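PDB 1BSP: thymidylate synthase 1 from Bacillus subtilis, which catalyses the reductive methylation of dUMP to dTMP with 5,10-methylenetetrahydrofolate as methyl donor and reductant, supplying a precursor for DNA synthesis. Local coordinates for residues 55-60 with 231-236; 227-232 with 270-275. All coordinates share one frame; numbering follows the deposited sequence.

Interaction 1. Residues 55-60 with 231-236; sequences PILTTK and KIQMER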
loop_
_atom_site.group_PDB
_atom_site.type_symbol
_atom_site.label_atom_id
_atom_site.label_comp_id
_atom_site.label_asym_id
_atom_site.label_seq_id
_atom_site.Cartn_x
_atom_site.Cartn_y
_atom_site.Cartn_z
ATOM N N PRO B 55 19.250 -7.534 3.776
ATOM C CA PRO B 55 18.468 -8.552 3.068
ATOM C C PRO B 55 18.933 -8.706 1.628
ATOM O O PRO B 55 18.653 -7.859 0.785
ATOM C CB PRO B 55 17.041 -8.000 3.154
ATOM C CG PRO B 55 17.255 -6.518 3.094
ATOM C CD PRO B 55 18.437 -6.330 4.034
ATOM N N ILE B 56 19.686 -9.765 1.357
ATOM C CA ILE B 56 20.168 -10.000 0.008
ATOM C C ILE B 56 20.192 -11.496 -0.231
ATOM O O ILE B 56 20.298 -12.284 0.717
ATOM C CB ILE B 56 21.553 -9.340 -0.232
ATOM C CG1 ILE B 56 21.824 -9.218 -1.733
ATOM C CG2 ILE B 56 22.663 -10.118 0.468
ATOM C CD1 ILE B 56 22.994 -8.323 -2.066
ATOM N N LEU B 57 19.980 -11.877 -1.486
ATOM C CA LEU B 57 19.946 -13.277 -1.888
ATOM C C LEU B 57 21.370 -13.805 -2.054
ATOM O O LEU B 57 22.244 -13.110 -2.577
ATOM C CB LEU B 57 19.165 -13.402 -3.208
ATOM C CG LEU B 57 18.509 -14.723 -3.640
ATOM C CD1 LEU B 57 17.442 -15.147 -2.642
ATOM C CD2 LEU B 57 17.883 -14.543 -5.005
ATOM N N THR B 58 21.609 -15.017 -1.569
ATOM C CA THR B 58 22.925 -15.624 -1.691
ATOM C C THR B 58 22.905 -16.862 -2.588
ATOM O O THR B 58 23.949 -17.263 -3.092
ATOM C CB THR B 58 23.517 -16.003 -0.318
ATOM O OG1 THR B 58 22.770 -17.091 0.251
ATOM C CG2 THR B 58 23.491 -14.792 0.637
ATOM N N THR B 59 21.722 -17.440 -2.812
ATOM C CA THR B 59 21.579 -18.630 -3.661
ATOM C C THR B 59 21.895 -18.344 -5.129
ATOM O O THR B 59 22.002 -19.252 -5.937
ATOM C CB THR B 59 20.180 -19.225 -3.552
ATOM O OG1 THR B 59 19.214 -18.187 -3.760
ATOM C CG2 THR B 59 19.969 -19.886 -2.178
ATOM N N LYS B 60 22.012 -17.072 -5.471
ATOM C CA LYS B 60 22.368 -16.657 -6.813
ATOM C C LYS B 60 22.870 -15.242 -6.593
ATOM O O LYS B 60 22.715 -14.709 -5.496
ATOM C CB LYS B 60 21.151 -16.683 -7.737
ATOM C CG LYS B 60 20.232 -15.473 -7.668
ATOM C CD LYS B 60 19.329 -15.451 -8.884
ATOM C CE LYS B 60 18.614 -14.122 -9.058
ATOM N NZ LYS B 60 17.607 -14.213 -10.161
ATOM N N LYS B 231 13.253 -24.178 -8.492
ATOM C CA LYS B 231 13.287 -25.437 -7.763
ATOM C C LYS B 231 14.735 -25.742 -7.393
ATOM O O LYS B 231 15.032 -26.117 -6.254
ATOM C CB LYS B 231 12.719 -26.559 -8.640
ATOM C CG LYS B 231 11.225 -26.784 -8.499
ATOM C CD LYS B 231 10.946 -27.456 -7.172
ATOM C CE LYS B 231 9.487 -27.832 -6.990
ATOM N NZ LYS B 231 9.339 -28.646 -5.741
ATOM N N ILE B 232 15.628 -25.561 -8.364
ATOM C CA ILE B 232 17.060 -25.795 -8.197
ATOM C C ILE B 232 17.616 -24.879 -7.103
ATOM O O ILE B 232 18.183 -25.339 -6.109
ATOM C CB ILE B 232 17.812 -25.510 -9.526
ATOM C CG1 ILE B 232 17.450 -26.557 -10.574
ATOM C CG2 ILE B 232 19.317 -25.468 -9.304
ATOM C CD1 ILE B 232 18.070 -26.284 -11.935
ATOM N N GLN B 233 17.423 -23.582 -7.307
ATOM C CA GLN B 233 17.863 -22.537 -6.397
ATOM C C GLN B 233 17.435 -22.789 -4.952
ATOM O O GLN B 233 18.194 -22.533 -4.025
ATOM C CB GLN B 233 17.322 -21.197 -6.901
ATOM C CG GLN B 233 17.635 -19.992 -6.061
ATOM C CD GLN B 233 17.152 -18.711 -6.710
ATOM O OE1 GLN B 233 16.285 -18.730 -7.581
ATOM N NE2 GLN B 233 17.708 -17.588 -6.286
ATOM N N MET B 234 16.237 -23.320 -4.753
ATOM C CA MET B 234 15.776 -23.583 -3.401
ATOM C C MET B 234 16.640 -24.630 -2.706
ATOM O O MET B 234 16.914 -24.517 -1.516
ATOM C CB MET B 234 14.313 -24.021 -3.403
ATOM C CG MET B 234 13.323 -22.890 -3.607
ATOM S SD MET B 234 11.622 -23.407 -3.301
ATOM C CE MET B 234 11.680 -23.676 -1.520
ATOM N N GLU B 235 17.091 -25.626 -3.461
ATOM C CA GLU B 235 17.923 -26.698 -2.921
ATOM C C GLU B 235 19.389 -26.290 -2.725
ATOM O O GLU B 235 20.196 -27.083 -2.226
ATOM C CB GLU B 235 17.845 -27.931 -3.831
ATOM C CG GLU B 235 16.824 -28.986 -3.393
ATOM C CD GLU B 235 17.472 -30.242 -2.806
ATOM O OE1 GLU B 235 18.668 -30.199 -2.437
ATOM O OE2 GLU B 235 16.782 -31.283 -2.717
ATOM N N ARG B 236 19.730 -25.064 -3.114
ATOM C CA ARG B 236 21.100 -24.574 -2.988
ATOM C C ARG B 236 21.558 -24.240 -1.575
ATOM O O ARG B 236 20.752 -24.060 -0.666
ATOM C CB ARG B 236 21.333 -23.363 -3.891
ATOM C CG ARG B 236 21.610 -23.727 -5.322
ATOM C CD ARG B 236 22.002 -22.497 -6.095
ATOM N NE ARG B 236 22.376 -22.802 -7.471
ATOM C CZ ARG B 236 22.752 -21.884 -8.355
ATOM N NH1 ARG B 236 22.805 -20.611 -7.999
ATOM N NH2 ARG B 236 23.077 -22.233 -9.590
HETATM O O HOH W 1 16.378 -16.103 -8.266
#

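Interaction 2. Residues 227-232 with 270-275; sequences IDNLKI and DKLLFE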
loop_
_atom_site.group_PDB
_atom_site.type_symbol
_atom_site.label_atom_id
_atom_site.label_comp_id
_atom_site.label_asym_id
_atom_site.label_seq_id
_atom_site.Cartn_x
_atom_site.Cartn_y
_atom_site.Cartn_z
ATOM N N ILE B 227 9.992 -21.929 -13.047
ATOM C CA ILE B 227 9.828 -22.894 -11.964
ATOM C C ILE B 227 10.907 -23.956 -11.746
ATOM O O ILE B 227 11.273 -24.243 -10.605
ATOM C CB ILE B 227 8.416 -23.516 -12.016
ATOM C CG1 ILE B 227 7.373 -22.393 -11.905
ATOM C CG2 ILE B 227 8.223 -24.504 -10.882
ATOM C CD1 ILE B 227 5.946 -22.848 -12.013
ATOM N N ASP B 228 11.443 -24.526 -12.818
ATOM C CA ASP B 228 12.473 -25.550 -12.667
ATOM C C ASP B 228 13.769 -25.044 -12.042
ATOM O O ASP B 228 14.355 -25.711 -11.192
ATOM C CB ASP B 228 12.723 -26.262 -13.993
ATOM C CG ASP B 228 11.621 -27.256 -14.338
ATOM O OD1 ASP B 228 11.121 -27.954 -13.421
ATOM O OD2 ASP B 228 11.265 -27.341 -15.531
ATOM N N ASN B 229 14.190 -23.844 -12.427
ATOM C CA ASN B 229 15.403 -23.250 -11.876
ATOM C C ASN B 229 15.144 -22.777 -10.450
ATOM O O ASN B 229 16.019 -22.879 -9.595
ATOM C CB ASN B 229 15.901 -22.095 -12.745
ATOM C CG ASN B 229 16.766 -22.566 -13.903
ATOM O OD1 ASN B 229 17.116 -23.743 -13.994
ATOM N ND2 ASN B 229 17.129 -21.644 -14.784
ATOM N N LEU B 230 13.939 -22.267 -10.197
ATOM C CA LEU B 230 13.563 -21.816 -8.860
ATOM C C LEU B 230 13.633 -23.031 -7.947
ATOM O O LEU B 230 14.028 -22.934 -6.790
ATOM C CB LEU B 230 12.144 -21.232 -8.865
ATOM C CG LEU B 230 11.934 -19.730 -8.629
ATOM C CD1 LEU B 230 13.011 -18.900 -9.298
ATOM C CD2 LEU B 230 10.555 -19.327 -9.125
ATOM N N LYS B 231 13.253 -24.178 -8.492
ATOM C CA LYS B 231 13.287 -25.437 -7.763
ATOM C C LYS B 231 14.735 -25.742 -7.393
ATOM O O LYS B 231 15.032 -26.117 -6.254
ATOM C CB LYS B 231 12.719 -26.559 -8.640
ATOM C CG LYS B 231 11.225 -26.784 -8.499
ATOM C CD LYS B 231 10.946 -27.456 -7.172
ATOM C CE LYS B 231 9.487 -27.832 -6.990
ATOM N NZ LYS B 231 9.339 -28.646 -5.741
ATOM N N ILE B 232 15.628 -25.561 -8.364
ATOM C CA ILE B 232 17.060 -25.795 -8.197
ATOM C C ILE B 232 17.616 -24.879 -7.103
ATOM O O ILE B 232 18.183 -25.339 -6.109
ATOM C CB ILE B 232 17.812 -25.510 -9.526
ATOM C CG1 ILE B 232 17.450 -26.557 -10.574
ATOM C CG2 ILE B 232 19.317 -25.468 -9.304
ATOM C CD1 ILE B 232 18.070 -26.284 -11.935
ATOM N N ASP B 270 26.103 -20.278 -7.935
ATOM C CA ASP B 270 26.420 -20.165 -9.360
ATOM C C ASP B 270 25.317 -19.528 -10.207
ATOM O O ASP B 270 24.184 -19.368 -9.761
ATOM C CB ASP B 270 26.786 -21.539 -9.933
ATOM C CG ASP B 270 28.064 -22.106 -9.335
ATOM O OD1 ASP B 270 29.073 -21.370 -9.255
ATOM O OD2 ASP B 270 28.060 -23.300 -8.958
ATOM N N LYS B 271 25.642 -19.210 -11.453
ATOM C CA LYS B 271 24.684 -18.573 -12.346
ATOM C C LYS B 271 23.489 -19.452 -12.728
ATOM O O LYS B 271 23.660 -20.601 -13.148
ATOM C CB LYS B 271 25.401 -18.095 -13.610
ATOM C CG LYS B 271 24.617 -17.094 -14.440
ATOM C CD LYS B 271 25.463 -16.564 -15.583
ATOM C CE LYS B 271 24.706 -15.512 -16.385
ATOM N NZ LYS B 271 25.400 -15.130 -17.659
ATOM N N LEU B 272 22.288 -18.901 -12.551
ATOM C CA LEU B 272 21.028 -19.562 -12.902
ATOM C C LEU B 272 20.420 -18.672 -13.980
ATOM O O LEU B 272 20.319 -17.463 -13.779
ATOM C CB LEU B 272 20.075 -19.590 -11.710
ATOM C CG LEU B 272 20.235 -20.612 -10.588
ATOM C CD1 LEU B 272 19.187 -20.349 -9.532
ATOM C CD2 LEU B 272 20.078 -22.015 -11.132
ATOM N N LEU B 273 20.032 -19.241 -15.119
ATOM C CA LEU B 273 19.453 -18.434 -16.199
ATOM C C LEU B 273 17.927 -18.364 -16.125
ATOM O O LEU B 273 17.276 -19.318 -15.704
ATOM C CB LEU B 273 19.895 -18.968 -17.564
ATOM C CG LEU B 273 21.408 -19.037 -17.800
ATOM C CD1 LEU B 273 21.691 -19.804 -19.071
ATOM C CD2 LEU B 273 22.010 -17.644 -17.881
ATOM N N PHE B 274 17.366 -17.215 -16.497
ATOM C CA PHE B 274 15.915 -17.010 -16.478
ATOM C C PHE B 274 15.484 -16.233 -17.703
ATOM O O PHE B 274 15.900 -15.094 -17.890
ATOM C CB PHE B 274 15.480 -16.224 -15.234
ATOM C CG PHE B 274 15.651 -16.971 -13.959
ATOM C CD1 PHE B 274 14.707 -17.905 -13.560
ATOM C CD2 PHE B 274 16.755 -16.746 -13.151
ATOM C CE1 PHE B 274 14.853 -18.608 -12.372
ATOM C CE2 PHE B 274 16.916 -17.446 -11.954
ATOM C CZ PHE B 274 15.958 -18.379 -11.566
ATOM N N GLU B 275 14.622 -16.841 -18.510
ATOM C CA GLU B 275 14.114 -16.206 -19.719
ATOM C C GLU B 275 13.399 -14.904 -19.407
ATOM O O GLU B 275 12.616 -14.819 -18.448
ATOM C CB GLU B 275 13.137 -17.129 -20.445
ATOM C CG GLU B 275 13.687 -17.771 -21.697
ATOM C CD GLU B 275 12.603 -18.449 -22.504
ATOM O OE1 GLU B 275 11.908 -17.735 -23.257
ATOM O OE2 GLU B 275 12.440 -19.683 -22.377
#

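Interaction 1. Residues 55-60 with 231-236
The Arg236 guanidinium meets Thr59 edge on: the carbonyl of Thr59 lies close to its plane, and NH1 donates to Thr59 O at 2.6 Å, approaching from nearly straight beyond the oxygen (C=O...N angle 160°). The Gln233 amide holds Thr59 OG1 close to its own plane, its NE2 donating to that hydroxyl oxygen at 3.0 Å. Leu57, coming from the opposite direction, brings CD2 to 3.3 Å from Gln233 NE2, and the Lys60 methylenes cross obliquely, CG 3.6 Å from NE2. In the thymidylate synthase fold this joins the loop between strand 39-49 and helix 64-76 to the last turn of helix 227-234 and the residues just after it. Gln233 reaches Thr59 because CG stands anti to the backbone N (chi1 178°) and the chain runs on extended. Thr59 sits crosswise to it, with CB 3.7 Å from Gln233 CG and CG2 4.1 Å from Arg236 CB. At the far corner of the amide, Gln233 OE1 accepts from a water at 2.7 Å; that water also takes a weak bond from Lys60 NZ, whose ammonium is bonded to Ala185 O as well.

Interaction 2. Residues 227-232 with 270-275
Asn229 reaches from its helix into the 270-275 segment. Its CB packs 3.7 Å from Phe274 CE1, with CZ a little farther. CG brings the amide past the ring toward the backbone beyond, since it points away from the residue's own carbonyl carbon (chi1 -85°). ND2, at the tip, is over one face of Phe274 and gives a weak, bent hydrogen bond to Leu273 O (2.5 Å, 126° at the hydrogen), so short for such a bend that its exact geometry is doubtful. The Leu230 side chain crosses that of Phe274 at about a right angle and sets CD1 3.6 Å from Phe274 CE1. Helix 227-234, which comes a few residues after strand 209-223 of the main sheet, thus packs on the extended C-terminal chain of the thymidylate synthase fold. His226, just before this helix, meets the Phe274 ring edge-to-face. With an alanine in place of Phe274, Leu230 CD1 and Asn229 CB would probably face a gap, and the Asn229 amide would lose the ring beneath it. Toward the other end, Leu272 and Ile232 run antiparallel alongside each other, with CD2 of Leu272 4.0 Å from CG2 of Ile232; the other methyl of Leu272, CD1, lies 4.1 Å from Asn229 O.

Interactions 1 and 2 use overlapping parts of helix 227-234, share Lys231 and Ile232, and have centres about 9 Å apart. Arg236 connects them: its NH1 lies 2.6 Å from Asp270 O, a probable hydrogen bond, and its NH2 packs 3.4 Å from Leu272 CD2. Leu272 also touches Gln233, and Lys60 NZ comes 3.8 Å from Phe274 CE2, so the 55-60 loop and the 270-275 segment meet each other as well as the helix. The predicted substrate sites are near: the Leu230 side chain is about 4 Å from that of Val222, predicted to bind dUMP shared between the subunits, and the Lys60 side chain about 8 Å from that of Asp183, predicted to bind the folate.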